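Local coordinates for protein aspartate aminotransferase (Rhodobacter sphaeroides, PDB 3NRA) that probably catalyses the pyridoxal-phosphate-dependent transfer of the amino group of L-aspartate to 2-oxoglutarate, giving oxaloacetate and L-glutamate, at residues L155-A160 and Y339-L344; T163-D168 and A198-Q203; L220-R225 and A229-L234; A314-L319 and A331-A336. All coordinates share one frame; numbering follows the deposited sequence. Where two conformers were deposited one is given.

Interaction 1 of 4, residues L155-A160 and Y339-L344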
# COMPACT_ATOMS: atom_id res chain seq x y z
N LEU B 155 16.24 18.97 -16.37
CA LEU B 155 15.40 20.15 -16.16
C LEU B 155 16.32 21.31 -15.91
O LEU B 155 16.88 21.42 -14.83
CB LEU B 155 14.45 19.98 -14.96
CG LEU B 155 13.37 21.05 -14.72
CD1 LEU B 155 12.37 21.08 -15.86
CD2 LEU B 155 12.63 20.83 -13.36
N ASP B 156 16.45 22.20 -16.90
CA ASP B 156 17.27 23.37 -16.77
C ASP B 156 16.43 24.49 -16.15
O ASP B 156 16.13 25.49 -16.78
CB ASP B 156 17.89 23.78 -18.14
CG ASP B 156 19.06 22.87 -18.55
OD1 ASP B 156 19.98 22.68 -17.74
OD2 ASP B 156 19.03 22.31 -19.67
N TYR B 157 16.04 24.29 -14.90
CA TYR B 157 15.11 25.19 -14.20
C TYR B 157 15.79 26.45 -13.71
O TYR B 157 15.10 27.42 -13.38
CB TYR B 157 14.43 24.47 -13.01
CG TYR B 157 15.36 24.14 -11.85
CD1 TYR B 157 16.17 23.00 -11.88
CD2 TYR B 157 15.43 24.97 -10.72
CE1 TYR B 157 17.06 22.71 -10.83
CE2 TYR B 157 16.30 24.68 -9.68
CZ TYR B 157 17.12 23.56 -9.75
OH TYR B 157 17.97 23.28 -8.73
N VAL B 158 17.14 26.44 -13.60
CA VAL B 158 17.86 27.60 -13.10
C VAL B 158 17.95 28.68 -14.18
O VAL B 158 18.79 28.58 -15.14
CB VAL B 158 19.26 27.27 -12.54
CG1 VAL B 158 19.94 28.56 -12.10
CG2 VAL B 158 19.14 26.30 -11.34
N SER B 159 17.08 29.69 -14.06
CA SER B 159 16.87 30.69 -15.10
C SER B 159 16.00 31.82 -14.55
O SER B 159 15.09 31.57 -13.78
CB SER B 159 16.14 30.06 -16.30
OG SER B 159 15.86 31.04 -17.31
N ALA B 160 16.28 33.04 -14.99
CA ALA B 160 15.38 34.20 -14.75
C ALA B 160 14.09 34.14 -15.61
O ALA B 160 13.11 34.85 -15.32
CB ALA B 160 16.12 35.50 -15.03
N TYR B 339 6.40 23.51 -2.60
CA TYR B 339 7.85 23.28 -2.57
C TYR B 339 8.67 24.49 -3.08
O TYR B 339 8.32 25.10 -4.07
CB TYR B 339 8.20 22.06 -3.37
CG TYR B 339 7.63 20.80 -2.80
CD1 TYR B 339 7.89 20.43 -1.46
CD2 TYR B 339 6.82 19.97 -3.57
CE1 TYR B 339 7.37 19.26 -0.93
CE2 TYR B 339 6.29 18.81 -3.04
CZ TYR B 339 6.56 18.47 -1.70
OH TYR B 339 6.01 17.33 -1.16
N LEU B 340 9.71 24.85 -2.32
CA LEU B 340 10.78 25.73 -2.77
C LEU B 340 12.10 24.96 -2.77
O LEU B 340 12.39 24.19 -1.82
CB LEU B 340 10.93 26.92 -1.85
CG LEU B 340 9.98 28.10 -1.92
CD1 LEU B 340 9.91 28.79 -0.52
CD2 LEU B 340 10.43 29.09 -2.95
N PHE B 341 12.92 25.22 -3.76
CA PHE B 341 14.17 24.53 -3.94
C PHE B 341 15.33 25.54 -4.15
O PHE B 341 15.84 25.70 -5.25
CB PHE B 341 14.01 23.60 -5.13
CG PHE B 341 15.02 22.52 -5.23
CD1 PHE B 341 15.23 21.64 -4.17
CD2 PHE B 341 15.71 22.31 -6.42
CE1 PHE B 341 16.12 20.61 -4.29
CE2 PHE B 341 16.62 21.29 -6.52
CZ PHE B 341 16.81 20.42 -5.45
N PRO B 342 15.74 26.24 -3.07
CA PRO B 342 16.82 27.17 -3.19
C PRO B 342 18.19 26.51 -3.43
O PRO B 342 18.49 25.48 -2.83
CB PRO B 342 16.81 27.91 -1.86
CG PRO B 342 16.13 27.02 -0.96
CD PRO B 342 15.08 26.38 -1.78
N ARG B 343 18.96 27.08 -4.36
CA ARG B 343 20.34 26.70 -4.60
C ARG B 343 21.21 27.59 -3.75
O ARG B 343 21.19 28.81 -3.90
CB ARG B 343 20.70 26.88 -6.07
CG ARG B 343 21.99 26.21 -6.46
CD ARG B 343 22.33 26.42 -7.94
NE ARG B 343 22.48 27.84 -8.24
CZ ARG B 343 22.81 28.33 -9.43
NH1 ARG B 343 23.06 27.53 -10.47
NH2 ARG B 343 22.90 29.62 -9.58
N LEU B 344 21.99 26.98 -2.86
CA LEU B 344 22.79 27.71 -1.89
C LEU B 344 24.18 28.02 -2.48
O LEU B 344 24.65 27.29 -3.36
CB LEU B 344 22.94 26.88 -0.60
CG LEU B 344 21.64 26.43 0.08
CD1 LEU B 344 21.94 25.72 1.38
CD2 LEU B 344 20.70 27.63 0.32
O HOH W 1 17.89 24.88 -6.78
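The rings of Tyr157 and Phe341 meet neither stacked nor edge-to-face: their planes are inclined at 47° and their centroids lie 5.9 Å apart. Tyr157 CZ comes up in the plane of the Phe341 ring, at its edge, 3.8 Å from Phe341 CD2. One face of the tyrosine ring carries CG2 of its own neighbour Val158, set toward the rim, while a water sits in the ring plane beside the hydroxyl. The guanidinium of Arg343 has Val158 CG1 over one face, 3.7 Å from Arg343 NH1. In Phe341, chi1 -163° (CG anti to the backbone N) sends the ring toward the loop, and chi2 56° presents its CD2-CE2 side to the phenol; the side chains cross at about a right angle. No direct hydrogen bond joins the segments. The water bridges them, 2.5 Å from Tyr157 OH and donating to Phe341 O at 2.7 Å. Tyr157 O accepts from Arg332, and Phe341 packs on Arg381 of strand 380-383. The contact joins the loop after strand 149-154, the outermost strand, within this chain, of the large sheet, to the chain leaving strand 339-340 of the smaller sheet. Tyr339 on that strand hydrogen-bonds the modified, cofactor-bearing lysine at position 253. Chemically the contact is van der Waals packing of aromatic, aliphatic and guanidinium groups, with one water-mediated polar link from the buried phenol to a main-chain carbonyl.

Interaction 2 of 4, residues T163-D168 and A198-Q203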
# COMPACT_ATOMS: atom_id res chain seq x y z
N THR B 163 8.75 31.60 -17.67
CA THR B 163 7.62 31.23 -18.56
C THR B 163 7.66 29.75 -18.96
O THR B 163 6.79 29.27 -19.66
CB THR B 163 7.60 32.08 -19.84
OG1 THR B 163 8.76 31.78 -20.64
CG2 THR B 163 7.56 33.58 -19.52
N ARG B 164 8.68 29.04 -18.53
CA ARG B 164 8.70 27.61 -18.72
C ARG B 164 9.49 26.95 -17.63
O ARG B 164 10.25 27.63 -16.89
CB ARG B 164 9.26 27.26 -20.10
CG ARG B 164 10.70 27.68 -20.34
CD ARG B 164 11.09 27.44 -21.81
NE ARG B 164 12.42 27.98 -22.12
CZ ARG B 164 12.91 28.15 -23.36
NH1 ARG B 164 12.19 27.81 -24.45
NH2 ARG B 164 14.14 28.68 -23.52
N ALA B 165 9.28 25.64 -17.48
CA ALA B 165 9.97 24.86 -16.47
C ALA B 165 11.44 24.71 -16.82
O ALA B 165 12.28 24.76 -15.95
CB ALA B 165 9.34 23.52 -16.32
N GLY B 166 11.73 24.50 -18.10
CA GLY B 166 13.10 24.40 -18.60
C GLY B 166 13.51 22.99 -19.01
O GLY B 166 14.71 22.70 -19.05
N LEU B 167 12.54 22.12 -19.31
CA LEU B 167 12.85 20.75 -19.72
C LEU B 167 13.65 20.75 -21.02
O LEU B 167 13.33 21.50 -21.95
CB LEU B 167 11.57 19.91 -19.91
CG LEU B 167 11.77 18.38 -20.07
CD1 LEU B 167 12.35 17.74 -18.81
CD2 LEU B 167 10.46 17.69 -20.44
N ASP B 168 14.69 19.92 -21.06
CA ASP B 168 15.46 19.65 -22.27
C ASP B 168 14.68 18.70 -23.18
O ASP B 168 14.83 17.48 -23.09
CB ASP B 168 16.82 19.06 -21.89
CG ASP B 168 17.64 18.63 -23.09
OD1 ASP B 168 17.29 19.00 -24.25
OD2 ASP B 168 18.60 17.87 -22.90
N ALA B 198 2.48 25.49 -21.58
CA ALA B 198 1.63 24.95 -22.66
C ALA B 198 2.45 24.33 -23.80
O ALA B 198 2.15 23.26 -24.26
CB ALA B 198 0.70 26.07 -23.23
N GLU B 199 3.54 25.00 -24.16
CA GLU B 199 4.40 24.55 -25.24
C GLU B 199 5.20 23.30 -24.83
O GLU B 199 5.28 22.35 -25.59
CB GLU B 199 5.36 25.71 -25.66
CG GLU B 199 5.67 25.80 -27.14
CD GLU B 199 6.69 24.75 -27.63
OE1 GLU B 199 7.56 24.32 -26.84
OE2 GLU B 199 6.64 24.39 -28.85
N GLU B 200 5.74 23.28 -23.61
CA GLU B 200 6.43 22.08 -23.10
C GLU B 200 5.52 20.86 -23.08
O GLU B 200 5.93 19.78 -23.48
CB GLU B 200 7.03 22.32 -21.71
CG GLU B 200 8.33 23.20 -21.75
CD GLU B 200 8.79 23.64 -20.39
OE1 GLU B 200 7.93 24.05 -19.55
OE2 GLU B 200 10.01 23.63 -20.17
N ILE B 201 4.29 21.04 -22.64
CA ILE B 201 3.36 19.93 -22.53
C ILE B 201 2.92 19.47 -23.93
O ILE B 201 2.73 18.27 -24.16
CB ILE B 201 2.14 20.34 -21.66
CG1 ILE B 201 2.60 20.52 -20.18
CG2 ILE B 201 0.97 19.34 -21.79
CD1 ILE B 201 3.02 19.22 -19.45
N GLY B 202 2.81 20.41 -24.85
CA GLY B 202 2.48 20.10 -26.24
C GLY B 202 3.55 19.26 -26.91
O GLY B 202 3.26 18.28 -27.59
N GLN B 203 4.80 19.62 -26.65
CA GLN B 203 5.93 18.90 -27.23
C GLN B 203 6.11 17.55 -26.57
O GLN B 203 6.46 16.59 -27.23
CB GLN B 203 7.23 19.73 -27.17
CG GLN B 203 8.47 19.09 -27.94
CD GLN B 203 8.29 19.02 -29.47
OE1 GLN B 203 7.22 19.33 -30.00
NE2 GLN B 203 9.35 18.64 -30.17
O HOH W 2 11.75 23.55 -22.16
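Glu200 sends CG anti to its carbonyl carbon (chi1 -75°) and runs on extended (chi2 170°), a shape that carries its carboxylate from the helix to three successive backbone N-H groups of 163-168. Glu200 OE1 accepts from Ala165 N at 2.9 Å, on the syn side and 16° out of the carboxylate plane. Glu200 OE2 takes Gly166 N through its syn lone pair at 2.8 Å, and Leu167 N from the anti side at 3.1 Å, well tilted from the plane. A water donates to Glu200 OE2 and to Leu167 O, each at 2.6 Å, adding a bridged link. Three N-H donors and a water are likely to stabilise the ionised Glu200. Arg164 CB lies 3.5 Å from Glu200 OE1, but the guanidinium makes no ion pair with this carboxylate. A glutamine here would probably leave one of these N-H groups facing an amide NH2 and so without its acceptor. Glu200 OE1 also accepts from Ser197 N, just before the helix. The contact therefore fastens the first turn of helix 198-211 to the loop between strand 149-154 and helix 169-177, in which Gly166 and Asp156 share a backbone hydrogen bond and Asp168 caps the latter helix.

Interaction 3 of 4, residues L220-R225 and A229-L234; sequences LYSRLR and ASYTHL
Segment 220-225 makes a type I turn from Tyr221 to Leu224, closed by Leu224 N to Tyr221 O at 3.2 Å, and the segment 229-234 passes it with CA atoms of Ser222 and Tyr231 7.7 Å apart. Arg225 reaches over Ala229: its chain is straight to CD, bends at chi3 (55°) and turns again at chi4 (79°), which together bring NH1 onto Ala229 O. Arg225 NH1 donates to Ala229 O at 3.0 Å, with an N-H...O angle of 154°; the carbonyl oxygen lies near the guanidinium plane, and NH1 stands nearly on the extension of the C=O bond. The aliphatic part of the arginine packs as well, Arg225 CD lying 3.7 Å from Tyr231 CB. At the far end of the tyrosine, Ser222 CB meets the phenol obliquely, 3.5 Å from Tyr231 CZ. Both hydroxyls bond beyond the two segments, Ser222 OG to Gln219 O and Tyr231 OH to Asn187 O. Tyr231 CE1 also lies over one face of the His233 imidazole, 3.4 Å above its plane. A leucine in place of Tyr231 would probably leave Asn187 O without this donor and open a gap beside Ser222 CB. Both segments belong to the long connection between strands 214-218 and 245-249, neighbouring parallel strands of the large sheet of this aminotransferase; Tyr221 within it packs on Thr254, next to the cofactor-bearing lysine at position 253.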
# COMPACT_ATOMS: atom_id res chain seq x y z
N LEU B 220 0.20 15.62 -8.65
CA LEU B 220 -0.18 15.59 -7.23
C LEU B 220 -0.54 16.96 -6.68
O LEU B 220 -1.55 17.10 -5.95
CB LEU B 220 0.95 15.02 -6.39
CG LEU B 220 0.75 14.85 -4.87
CD1 LEU B 220 1.06 16.18 -4.10
CD2 LEU B 220 -0.65 14.28 -4.52
N TYR B 221 0.30 17.96 -6.97
CA TYR B 221 0.11 19.27 -6.34
C TYR B 221 -0.51 20.32 -7.31
O TYR B 221 -0.51 21.52 -7.03
CB TYR B 221 1.46 19.77 -5.75
CG TYR B 221 1.44 20.12 -4.27
CD1 TYR B 221 0.35 20.74 -3.68
CD2 TYR B 221 2.56 19.86 -3.46
CE1 TYR B 221 0.38 21.12 -2.34
CE2 TYR B 221 2.56 20.19 -2.11
CZ TYR B 221 1.48 20.83 -1.56
OH TYR B 221 1.49 21.17 -0.20
N SER B 222 -1.11 19.84 -8.40
CA SER B 222 -1.56 20.70 -9.51
C SER B 222 -2.76 21.56 -9.16
O SER B 222 -2.98 22.56 -9.77
CB SER B 222 -1.89 19.86 -10.75
OG SER B 222 -2.92 18.92 -10.46
N ARG B 223 -3.51 21.17 -8.12
CA ARG B 223 -4.65 21.97 -7.67
C ARG B 223 -4.26 23.23 -6.87
O ARG B 223 -5.02 24.21 -6.82
CB ARG B 223 -5.60 21.10 -6.84
CG ARG B 223 -6.98 21.62 -6.81
CD ARG B 223 -7.88 20.75 -5.97
NE ARG B 223 -9.17 21.39 -5.84
CZ ARG B 223 -10.09 21.07 -4.93
NH1 ARG B 223 -9.91 20.08 -4.09
NH2 ARG B 223 -11.24 21.73 -4.92
N LEU B 224 -3.10 23.20 -6.21
CA LEU B 224 -2.66 24.35 -5.44
C LEU B 224 -1.92 25.30 -6.36
O LEU B 224 -0.72 25.44 -6.26
CB LEU B 224 -1.78 23.92 -4.27
CG LEU B 224 -1.60 25.00 -3.19
CD1 LEU B 224 -2.83 24.95 -2.24
CD2 LEU B 224 -0.30 24.81 -2.40
N ARG B 225 -2.66 25.97 -7.23
CA ARG B 225 -2.09 26.74 -8.36
C ARG B 225 -2.19 28.23 -8.04
O ARG B 225 -3.27 28.72 -7.73
CB ARG B 225 -2.83 26.41 -9.67
CG ARG B 225 -2.37 27.23 -10.91
CD ARG B 225 -3.12 26.82 -12.21
NE ARG B 225 -4.58 26.89 -12.08
CZ ARG B 225 -5.32 28.00 -12.15
NH1 ARG B 225 -4.79 29.19 -12.41
NH2 ARG B 225 -6.63 27.91 -11.96
N ALA B 229 -0.72 31.86 -12.38
CA ALA B 229 0.02 30.73 -12.94
C ALA B 229 -0.90 30.00 -13.92
O ALA B 229 -2.09 29.84 -13.65
CB ALA B 229 0.49 29.80 -11.84
N SER B 230 -0.35 29.60 -15.06
CA SER B 230 -1.03 28.73 -15.97
C SER B 230 -0.69 27.27 -15.62
O SER B 230 0.27 26.99 -14.91
CB SER B 230 -0.62 29.05 -17.42
OG SER B 230 0.55 28.29 -17.79
N TYR B 231 -1.54 26.35 -16.08
CA TYR B 231 -1.29 24.92 -15.96
C TYR B 231 -1.91 24.21 -17.14
O TYR B 231 -3.08 24.46 -17.47
CB TYR B 231 -1.87 24.36 -14.65
CG TYR B 231 -1.45 22.95 -14.37
CD1 TYR B 231 -2.12 21.86 -14.96
CD2 TYR B 231 -0.33 22.69 -13.61
CE1 TYR B 231 -1.72 20.56 -14.73
CE2 TYR B 231 0.09 21.39 -13.38
CZ TYR B 231 -0.61 20.33 -13.95
OH TYR B 231 -0.19 19.04 -13.72
N THR B 232 -1.16 23.28 -17.73
CA THR B 232 -1.61 22.54 -18.90
C THR B 232 -1.57 21.02 -18.60
O THR B 232 -0.53 20.48 -18.17
CB THR B 232 -0.73 22.85 -20.10
OG1 THR B 232 -0.55 24.26 -20.18
CG2 THR B 232 -1.35 22.35 -21.40
N HIS B 233 -2.69 20.35 -18.85
CA HIS B 233 -2.83 18.93 -18.57
C HIS B 233 -2.47 18.12 -19.79
O HIS B 233 -3.18 18.13 -20.79
CB HIS B 233 -4.27 18.62 -18.16
CG HIS B 233 -4.70 19.31 -16.92
ND1 HIS B 233 -4.58 18.73 -15.67
CD2 HIS B 233 -5.28 20.52 -16.72
CE1 HIS B 233 -5.04 19.57 -14.75
NE2 HIS B 233 -5.48 20.66 -15.36
N LEU B 234 -1.37 17.36 -19.69
CA LEU B 234 -0.90 16.49 -20.79
C LEU B 234 -2.01 15.64 -21.38
O LEU B 234 -2.10 15.49 -22.58
CB LEU B 234 0.24 15.57 -20.31
CG LEU B 234 0.93 14.75 -21.41
CD1 LEU B 234 1.58 15.68 -22.41
CD2 LEU B 234 1.96 13.77 -20.82

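Interaction 4 of 4, residues A314-L319 and A331-A336; sequences AIRDEL and ARTPQA
Arg316 carries the whole contact, and its aliphatic half is the close-packed part: Arg316 CG lies 3.7 Å from Pro334 CD, the two side chains sliding past each other in opposite directions. With CG anti to the backbone N (chi1 -176°) the chain leaves the helix toward the loop, then bends at chi3 (72°), which brings NH1 to the carbonyl of Pro334. Arg316 NH1 donates to Pro334 O at 3.1 Å, nearly in line with the C=O bond (173°) though tilted from the guanidinium plane. Over one face of that group sits the methyl of Thr333, its CG2 3.6 Å from Arg316 NH1; Thr333 OG1 bonds instead to Glu162. In the fold this lays helix 304-324 against the segment that leads into strand 339-340 of the small sheet, and Pro334 continues the apolar layer onto Leu320 and Leu340. The outer side is looser and more polar. There the exposed Asp317 curls back to its neighbour, and one oxygen, OD1, takes both Arg316 NE (2.9 Å) and Arg316 NH2 (2.8 Å) side-on, close to the guanidinium plane. Together with Pro334 O this grip probably limits rotation of the guanidinium. The salt bridge stays within the helix, adding no bond to the loop.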
# COMPACT_ATOMS: atom_id res chain seq x y z
N ALA B 314 1.03 33.88 0.07
CA ALA B 314 1.63 34.86 0.99
C ALA B 314 2.90 34.30 1.63
O ALA B 314 3.92 35.00 1.72
CB ALA B 314 0.62 35.30 2.06
N ILE B 315 2.87 33.02 2.00
CA ILE B 315 4.05 32.35 2.55
C ILE B 315 5.14 32.20 1.48
O ILE B 315 6.30 32.57 1.71
CB ILE B 315 3.71 30.95 3.09
CG1 ILE B 315 2.76 31.04 4.29
CG2 ILE B 315 4.99 30.23 3.50
CD1 ILE B 315 2.21 29.71 4.70
N ARG B 316 4.75 31.68 0.31
CA ARG B 316 5.64 31.61 -0.85
C ARG B 316 6.40 32.92 -1.05
O ARG B 316 7.64 32.91 -1.14
CB ARG B 316 4.85 31.30 -2.11
CG ARG B 316 5.70 31.11 -3.37
CD ARG B 316 4.86 31.25 -4.64
NE ARG B 316 4.45 32.63 -4.89
CZ ARG B 316 3.84 33.05 -6.01
NH1 ARG B 316 3.57 32.22 -7.02
NH2 ARG B 316 3.52 34.34 -6.13
N ASP B 317 5.68 34.03 -1.09
CA ASP B 317 6.29 35.33 -1.44
C ASP B 317 7.24 35.87 -0.38
O ASP B 317 8.27 36.47 -0.71
CB ASP B 317 5.20 36.38 -1.72
CG ASP B 317 4.41 36.11 -3.01
OD1 ASP B 317 4.82 35.24 -3.80
OD2 ASP B 317 3.38 36.78 -3.21
N GLU B 318 6.87 35.73 0.89
CA GLU B 318 7.75 36.20 1.96
C GLU B 318 8.97 35.30 2.10
O GLU B 318 10.04 35.78 2.32
CB GLU B 318 7.03 36.35 3.31
CG GLU B 318 7.84 37.24 4.31
CD GLU B 318 7.10 37.52 5.63
OE1 GLU B 318 6.08 36.86 5.92
OE2 GLU B 318 7.55 38.41 6.38
N LEU B 319 8.80 33.99 1.94
CA LEU B 319 9.97 33.10 1.95
C LEU B 319 10.91 33.41 0.82
O LEU B 319 12.12 33.41 1.01
CB LEU B 319 9.58 31.62 1.89
CG LEU B 319 9.07 30.95 3.18
CD1 LEU B 319 9.28 29.46 3.09
CD2 LEU B 319 9.74 31.47 4.43
N ALA B 331 16.38 30.88 -6.31
CA ALA B 331 15.19 30.02 -6.18
C ALA B 331 14.12 30.39 -7.21
O ALA B 331 13.79 31.56 -7.35
CB ALA B 331 14.63 30.12 -4.80
N ARG B 332 13.60 29.39 -7.95
CA ARG B 332 12.50 29.64 -8.85
C ARG B 332 11.26 29.94 -8.02
O ARG B 332 11.06 29.33 -6.95
CB ARG B 332 12.21 28.44 -9.78
CG ARG B 332 13.19 28.31 -11.02
CD ARG B 332 12.99 29.40 -12.04
NE ARG B 332 11.67 29.32 -12.65
CZ ARG B 332 11.36 28.55 -13.70
NH1 ARG B 332 12.29 27.80 -14.30
NH2 ARG B 332 10.11 28.52 -14.15
N THR B 333 10.44 30.85 -8.52
CA THR B 333 9.10 31.04 -7.98
C THR B 333 8.29 29.81 -8.21
O THR B 333 8.08 29.43 -9.36
CB THR B 333 8.38 32.20 -8.66
OG1 THR B 333 9.22 33.35 -8.63
CG2 THR B 333 7.03 32.51 -7.93
N PRO B 334 7.79 29.17 -7.12
CA PRO B 334 6.85 28.07 -7.31
C PRO B 334 5.54 28.54 -7.93
O PRO B 334 5.05 29.61 -7.60
CB PRO B 334 6.60 27.56 -5.86
CG PRO B 334 7.62 28.18 -5.03
CD PRO B 334 8.04 29.43 -5.69
N GLN B 335 5.00 27.75 -8.85
CA GLN B 335 3.82 28.14 -9.63
C GLN B 335 2.59 27.28 -9.28
O GLN B 335 1.45 27.71 -9.47
CB GLN B 335 4.15 28.04 -11.10
CG GLN B 335 5.18 29.11 -11.55
CD GLN B 335 5.84 28.81 -12.90
OE1 GLN B 335 6.34 27.69 -13.14
NE2 GLN B 335 5.91 29.83 -13.75
N ALA B 336 2.83 26.10 -8.76
CA ALA B 336 1.81 25.37 -8.03
C ALA B 336 2.47 24.51 -6.96
O ALA B 336 3.66 24.20 -7.04
CB ALA B 336 0.97 24.51 -9.00

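Overall arrangement
From the N terminus, interaction 1 opens first, at 155-160, and closes last, at 339-344, so the other three contacts nest inside its loop. Within it, interactions 2, 3 and 4 follow in series without crossing, each closing before the next opens. Interaction 2 joins the loop after strand 149-154 to helix 198-211; interaction 3 folds the connection between strands 214-218 and 245-249 on itself; interaction 4 ties helix 304-324 to the approach to strand 339-340. Arg332 in 331-336 bonds to Tyr157 O and Arg164 O, linking interactions 1, 2 and 4. Ile201 packs on Leu234 and Ala229 on Gln335, so interaction 3 touches both 2 and 4.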